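One contact in two related proteins. Structure 1 is putative glucoamylase from Bacteroides uniformis, which probably hydrolyses glycosidic bonds of a carbohydrate substrate, as a putative member of the glucoamylase-like glycoside hydrolases: PDB 4GL3 (chain A, 2.01 Å), residues T304-D309 and F361-N366. Structure 2 is Exo beta-1,2-glucooligosaccharide sophorohydrolase (non-reducing end) from Parabacteroides distasonis: PDB 5Z06 (chain B, 2.10 Å), residues T589-A594 and F648-N653. Structure 2 is superposed on structure 1 by the backbone atoms of these residues (RMSD 0.77 Å); each is numbered along its deposited sequence.

Structure 1 (4GL3).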
loop_
_atom_site.group_PDB
_atom_site.type_symbol
_atom_site.label_atom_id
_atom_site.label_comp_id
_atom_site.label_asym_id
_atom_site.label_seq_id
_atom_site.Cartn_x
_atom_site.Cartn_y
_atom_site.Cartn_z
ATOM N N THR A 304 8.130 -6.545 -8.721
ATOM C CA THR A 304 7.253 -5.402 -8.557
ATOM C C THR A 304 8.034 -4.094 -8.850
ATOM O O THR A 304 9.256 -4.108 -9.062
ATOM C CB THR A 304 6.663 -5.396 -7.151
ATOM O OG1 THR A 304 5.567 -4.492 -7.093
ATOM C CG2 THR A 304 7.716 -5.002 -6.065
ATOM N N ALA A 305 7.315 -2.977 -8.860
ATOM C CA ALA A 305 7.916 -1.650 -9.054
ATOM C C ALA A 305 8.917 -1.328 -7.950
ATOM O O ALA A 305 8.609 -1.471 -6.749
ATOM C CB ALA A 305 6.836 -0.536 -9.131
ATOM N N SER A 306 10.082 -0.842 -8.353
ATOM C CA SER A 306 11.103 -0.452 -7.395
ATOM C C SER A 306 12.277 0.231 -8.084
ATOM O O SER A 306 12.333 0.282 -9.317
ATOM C CB SER A 306 11.607 -1.722 -6.691
ATOM O OG SER A 306 12.367 -2.534 -7.558
ATOM N N ASP A 307 13.266 0.654 -7.287
ATOM C CA ASP A 307 14.562 1.031 -7.825
ATOM C C ASP A 307 15.191 -0.166 -8.555
ATOM O O ASP A 307 14.808 -1.338 -8.348
ATOM C CB ASP A 307 15.499 1.535 -6.712
ATOM C CG ASP A 307 15.177 2.956 -6.235
ATOM O OD1 ASP A 307 14.286 3.640 -6.803
ATOM O OD2 ASP A 307 15.852 3.400 -5.279
ATOM N N GLY A 308 16.149 0.150 -9.421
ATOM C CA GLY A 308 16.809 -0.821 -10.248
ATOM C C GLY A 308 18.183 -0.342 -10.650
ATOM O O GLY A 308 18.470 0.845 -10.593
ATOM N N ASP A 309 19.027 -1.264 -11.070
ATOM C CA ASP A 309 20.371 -0.910 -11.491
ATOM C C ASP A 309 20.399 0.078 -12.671
ATOM O O ASP A 309 21.347 0.822 -12.796
ATOM C CB ASP A 309 21.205 -2.148 -11.801
ATOM C CG ASP A 309 20.541 -3.080 -12.834
ATOM O OD1 ASP A 309 19.410 -3.560 -12.596
ATOM O OD2 ASP A 309 21.177 -3.355 -13.865
ATOM N N PHE A 361 15.454 -4.604 4.869
ATOM C CA PHE A 361 15.873 -4.973 3.538
ATOM C C PHE A 361 15.869 -3.730 2.669
ATOM O O PHE A 361 14.872 -2.996 2.595
ATOM C CB PHE A 361 14.954 -6.028 2.899
ATOM C CG PHE A 361 14.937 -7.341 3.630
ATOM C CD1 PHE A 361 16.055 -8.155 3.652
ATOM C CD2 PHE A 361 13.806 -7.741 4.317
ATOM C CE1 PHE A 361 16.044 -9.351 4.348
ATOM C CE2 PHE A 361 13.779 -8.952 5.015
ATOM C CZ PHE A 361 14.896 -9.755 5.016
ATOM N N LYS A 362 16.971 -3.564 1.952
ATOM C CA LYS A 362 17.072 -2.504 0.984
ATOM C C LYS A 362 16.122 -2.803 -0.200
ATOM O O LYS A 362 15.532 -3.907 -0.327
ATOM C CB LYS A 362 18.523 -2.349 0.538
ATOM C CG LYS A 362 19.426 -1.761 1.612
ATOM C CD LYS A 362 20.869 -2.200 1.325
ATOM C CE LYS A 362 21.816 -1.881 2.447
ATOM N NZ LYS A 362 23.161 -2.254 1.979
ATOM N N ASP A 363 15.922 -1.803 -1.037
ATOM C CA ASP A 363 14.759 -1.798 -1.912
ATOM C C ASP A 363 14.687 -2.909 -2.941
ATOM O O ASP A 363 13.587 -3.360 -3.269
ATOM C CB ASP A 363 14.677 -0.490 -2.657
ATOM C CG ASP A 363 13.302 -0.256 -3.236
ATOM O OD1 ASP A 363 12.290 -0.384 -2.479
ATOM O OD2 ASP A 363 13.237 0.109 -4.428
ATOM N N ALA A 364 15.839 -3.295 -3.477
ATOM C CA ALA A 364 15.913 -4.202 -4.614
ATOM C C ALA A 364 17.352 -4.616 -4.847
ATOM O O ALA A 364 18.307 -3.997 -4.327
ATOM C CB ALA A 364 15.332 -3.553 -5.891
ATOM N N PHE A 365 17.504 -5.652 -5.648
ATOM C CA PHE A 365 18.815 -6.148 -6.041
ATOM C C PHE A 365 18.752 -6.855 -7.385
ATOM O O PHE A 365 17.684 -7.297 -7.845
ATOM C CB PHE A 365 19.458 -7.093 -4.977
ATOM C CG PHE A 365 18.680 -8.370 -4.744
ATOM C CD1 PHE A 365 17.592 -8.398 -3.866
ATOM C CD2 PHE A 365 19.019 -9.542 -5.418
ATOM C CE1 PHE A 365 16.883 -9.574 -3.659
ATOM C CE2 PHE A 365 18.290 -10.691 -5.235
ATOM C CZ PHE A 365 17.213 -10.712 -4.368
ATOM N N ASN A 366 19.916 -6.937 -8.011
ATOM C CA ASN A 366 20.102 -7.607 -9.300
ATOM C C ASN A 366 21.363 -8.445 -9.224
ATOM O O ASN A 366 22.476 -7.919 -9.360
ATOM C CB ASN A 366 20.212 -6.577 -10.424
ATOM C CG ASN A 366 20.359 -7.210 -11.807
ATOM O OD1 ASN A 366 20.977 -8.277 -11.974
ATOM N ND2 ASN A 366 19.786 -6.549 -12.813
#

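Structure 2 (5Z06).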
loop_
_atom_site.group_PDB
_atom_site.type_symbol
_atom_site.label_atom_id
_atom_site.label_comp_id
_atom_site.label_asym_id
_atom_site.label_seq_id
_atom_site.Cartn_x
_atom_site.Cartn_y
_atom_site.Cartn_z
ATOM N N THR B 589 7.905 -6.755 -8.400
ATOM C CA THR B 589 7.157 -5.523 -8.222
ATOM C C THR B 589 8.064 -4.340 -8.602
ATOM O O THR B 589 9.226 -4.502 -9.023
ATOM C CB THR B 589 6.604 -5.395 -6.769
ATOM O OG1 THR B 589 5.863 -4.184 -6.608
ATOM C CG2 THR B 589 7.701 -5.394 -5.762
ATOM N N ALA B 590 7.500 -3.153 -8.470
ATOM C CA ALA B 590 8.178 -1.938 -8.858
ATOM C C ALA B 590 9.295 -1.593 -7.911
ATOM O O ALA B 590 9.162 -1.709 -6.682
ATOM C CB ALA B 590 7.207 -0.786 -8.914
ATOM N N SER B 591 10.382 -1.110 -8.497
ATOM C CA SER B 591 11.435 -0.481 -7.740
ATOM C C SER B 591 12.332 0.268 -8.676
ATOM O O SER B 591 12.314 0.050 -9.906
ATOM C CB SER B 591 12.255 -1.544 -6.980
ATOM O OG SER B 591 13.181 -2.202 -7.820
ATOM N N ASP B 592 13.178 1.110 -8.100
ATOM C CA ASP B 592 14.346 1.563 -8.852
ATOM C C ASP B 592 15.291 0.390 -9.110
ATOM O O ASP B 592 15.442 -0.490 -8.288
ATOM C CB ASP B 592 15.057 2.719 -8.147
ATOM C CG ASP B 592 14.291 4.027 -8.270
ATOM O OD1 ASP B 592 13.286 4.072 -9.026
ATOM O OD2 ASP B 592 14.691 5.009 -7.612
ATOM N N PHE B 593 15.871 0.366 -10.302
ATOM C CA PHE B 593 16.925 -0.569 -10.631
ATOM C C PHE B 593 18.172 0.284 -10.884
ATOM O O PHE B 593 18.304 1.348 -10.302
ATOM C CB PHE B 593 16.467 -1.459 -11.805
ATOM C CG PHE B 593 17.422 -2.574 -12.187
ATOM C CD1 PHE B 593 18.169 -3.273 -11.222
ATOM C CD2 PHE B 593 17.585 -2.913 -13.544
ATOM C CE1 PHE B 593 19.036 -4.282 -11.599
ATOM C CE2 PHE B 593 18.469 -3.903 -13.927
ATOM C CZ PHE B 593 19.184 -4.596 -12.948
ATOM N N ALA B 594 19.060 -0.157 -11.758
ATOM C CA ALA B 594 20.410 0.364 -11.853
ATOM C C ALA B 594 20.438 1.794 -12.381
ATOM O O ALA B 594 21.182 2.615 -11.898
ATOM C CB ALA B 594 21.217 -0.535 -12.772
ATOM N N PHE B 648 15.170 -4.348 4.680
ATOM C CA PHE B 648 15.858 -4.860 3.512
ATOM C C PHE B 648 16.074 -3.744 2.535
ATOM O O PHE B 648 15.254 -2.840 2.420
ATOM C CB PHE B 648 15.107 -5.997 2.844
ATOM C CG PHE B 648 14.936 -7.184 3.718
ATOM C CD1 PHE B 648 15.935 -8.133 3.813
ATOM C CD2 PHE B 648 13.764 -7.377 4.432
ATOM C CE1 PHE B 648 15.761 -9.245 4.610
ATOM C CE2 PHE B 648 13.600 -8.485 5.243
ATOM C CZ PHE B 648 14.600 -9.413 5.330
ATOM N N ARG B 649 17.169 -3.839 1.801
ATOM C CA ARG B 649 17.409 -2.896 0.731
ATOM C C ARG B 649 16.311 -2.997 -0.302
ATOM O O ARG B 649 15.639 -4.005 -0.414
ATOM C CB ARG B 649 18.782 -3.115 0.120
ATOM C CG ARG B 649 19.849 -2.859 1.155
ATOM C CD ARG B 649 21.242 -2.864 0.584
ATOM N NE ARG B 649 22.174 -2.834 1.694
ATOM C CZ ARG B 649 22.503 -1.738 2.367
ATOM N NH1 ARG B 649 21.988 -0.545 2.042
ATOM N NH2 ARG B 649 23.361 -1.840 3.370
ATOM N N ASP B 650 16.108 -1.925 -1.032
ATOM C CA ASP B 650 14.930 -1.809 -1.872
ATOM C C ASP B 650 14.756 -2.931 -2.886
ATOM O O ASP B 650 13.638 -3.371 -3.138
ATOM C CB ASP B 650 14.951 -0.499 -2.609
ATOM C CG ASP B 650 13.621 -0.156 -3.191
ATOM O OD1 ASP B 650 12.627 -0.246 -2.442
ATOM O OD2 ASP B 650 13.574 0.219 -4.387
ATOM N N ALA B 651 15.869 -3.382 -3.449
ATOM C CA ALA B 651 15.862 -4.387 -4.475
ATOM C C ALA B 651 17.237 -4.939 -4.652
ATOM O O ALA B 651 18.220 -4.299 -4.311
ATOM C CB ALA B 651 15.384 -3.801 -5.808
ATOM N N PHE B 652 17.291 -6.097 -5.276
ATOM C CA PHE B 652 18.546 -6.697 -5.628
ATOM C C PHE B 652 18.413 -7.539 -6.889
ATOM O O PHE B 652 17.325 -8.036 -7.230
ATOM C CB PHE B 652 19.058 -7.533 -4.446
ATOM C CG PHE B 652 18.232 -8.749 -4.154
ATOM C CD1 PHE B 652 16.994 -8.639 -3.543
ATOM C CD2 PHE B 652 18.714 -10.023 -4.456
ATOM C CE1 PHE B 652 16.248 -9.762 -3.257
ATOM C CE2 PHE B 652 17.974 -11.151 -4.166
ATOM C CZ PHE B 652 16.734 -11.023 -3.573
ATOM N N ASN B 653 19.537 -7.715 -7.558
ATOM C CA ASN B 653 19.589 -8.514 -8.756
ATOM C C ASN B 653 20.831 -9.353 -8.657
ATOM O O ASN B 653 21.948 -8.851 -8.871
ATOM C CB ASN B 653 19.608 -7.623 -9.979
ATOM C CG ASN B 653 19.446 -8.403 -11.264
ATOM O OD1 ASN B 653 20.019 -9.472 -11.427
ATOM N ND2 ASN B 653 18.641 -7.883 -12.164
HETATM O O HOH W 1 12.362 2.090 -5.520
HETATM O O HOH W 2 15.782 0.324 -5.874
#

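Structure 1 (4GL3)
Asp-309 and Asn-366 join two neighbouring short hairpins, strands 305-306 with 313-314 and 365-366 with 371-372, in a family whose clan is consistent with an (alpha/alpha)6 barrel. Along Asn-366, CB lies 3.8 Å from Asp-309 OD1, and CG stands 3.9 Å from that same oxygen. At the tip, ND2 donates a hydrogen bond to Asp-309 OD1 over 3.0 Å, bent to 146° at the hydrogen. The donor comes from above the carboxylate, 52° out of its plane, and the two flat groups are nearly perpendicular. OD1 of Asn-366 accepts from Glu-369 N, which limits rotation of the amide. The carboxylate of Asp-309 is turned to the amide with CG between the backbone N and the carbonyl carbon, chi1 55°. Gly-308 brings no side chain here. At the other end of the contact, Ser-306 CB packs against Asp-363 OD2 at 3.3 Å, and Ser-306 OG meets Ala-364 CB at 3.6 Å. That hydroxyl also donates to Asp-307 O (2.8 Å) and bonds with Thr-325, while Arg-44 and Ser-375 hold the Asp-307 carboxylate.

Structure 2 (5Z06)
Phe-593 sets its ring atoms CE1 and CZ obliquely against Asn-653, ring and amide planes 22° apart. Along Asn-653, CB lies 3.8 Å from Phe-593 CE1, and CG stands 4.2 Å from both CE1 and CZ of that ring. At the tip, ND2 is 3.4 Å from Phe-593 CZ, a van der Waals approach, and makes its hydrogen bonds to Asn-608 O and Thr-610 OG1. OD1 of Asn-653 accepts from Val-656 N, so the amide is gripped at both ends. The ring gets there with CG anti to the backbone N, chi1 -175°; Trp-658 meets it edge-to-face and Ala-594 CB covers one face. At the other end of the contact, Ser-591 CB packs against Asp-650 OD2 at 3.4 Å, and Ser-591 OG meets Ala-651 CB at 3.4 Å. That hydroxyl also donates to Asp-592 O (2.9 Å), while Arg-76 forms a salt bridge with the Asp-592 carboxylate. A modelled water donates to both Asp-592 O and Asp-650 OD2, and Asn-667 bonds the other oxygen of Asp-650.

How the two compare
The hydrogen bond from Asn-366(A) ND2 to Asp-309(A) OD1, 3.0 Å, exists in structure 1 alone, because the side chain of Ala-594(B) has no polar atom to accept it. The bond of Ser-306(A) OG to Asp-307(A) O is kept as Ser-591(B) OG to Asp-592(B) O. In the packing, a ring contact takes the place of that bond: Phe-593(B) CZ lies 3.4 Å from Asn-653(B) ND2, where Gly-308(A) has no side chain to offer. CZ of Phe-593(B) and OD1 of Asp-309(A) stand 1.1 Å apart after superposition, so the ring tip comes close to the place of that one oxygen; CG, OD1 and OD2 of Asp-309(A) have no counterpart in the side chain of Ala-594(B). The CG atoms of Asn-366(A) and Asn-653(B) stand 1.6 Å apart after superposition, and no atom of Asn-653(B) keeps the ND2 place. ND2 of Asn-366(A) is 2.0 Å apart from the place of Phe-593(B) CZ after superposition.

The backbone differs at the same position, psi 161° in Gly-308(A) against -149° in Phe-593(B). The next carbonyl oxygens, of Asp-309(A) and Ala-594(B), stand 2.0 Å apart after superposition. Ser-306(A) and Asp-363(A) keep their places in Ser-591(B) and Asp-650(B), whereas Asp-592(B) CG is 2.5 Å apart from Asp-307(A) CG after superposition, with OD2 of Asp-592(B) near the place of OD1 of Asp-307(A). Away from the contact, Arg-649(B) replaces Lys-362(A), its CZ falling near the lysine NZ, with NH1 and NH2 having no counterpart.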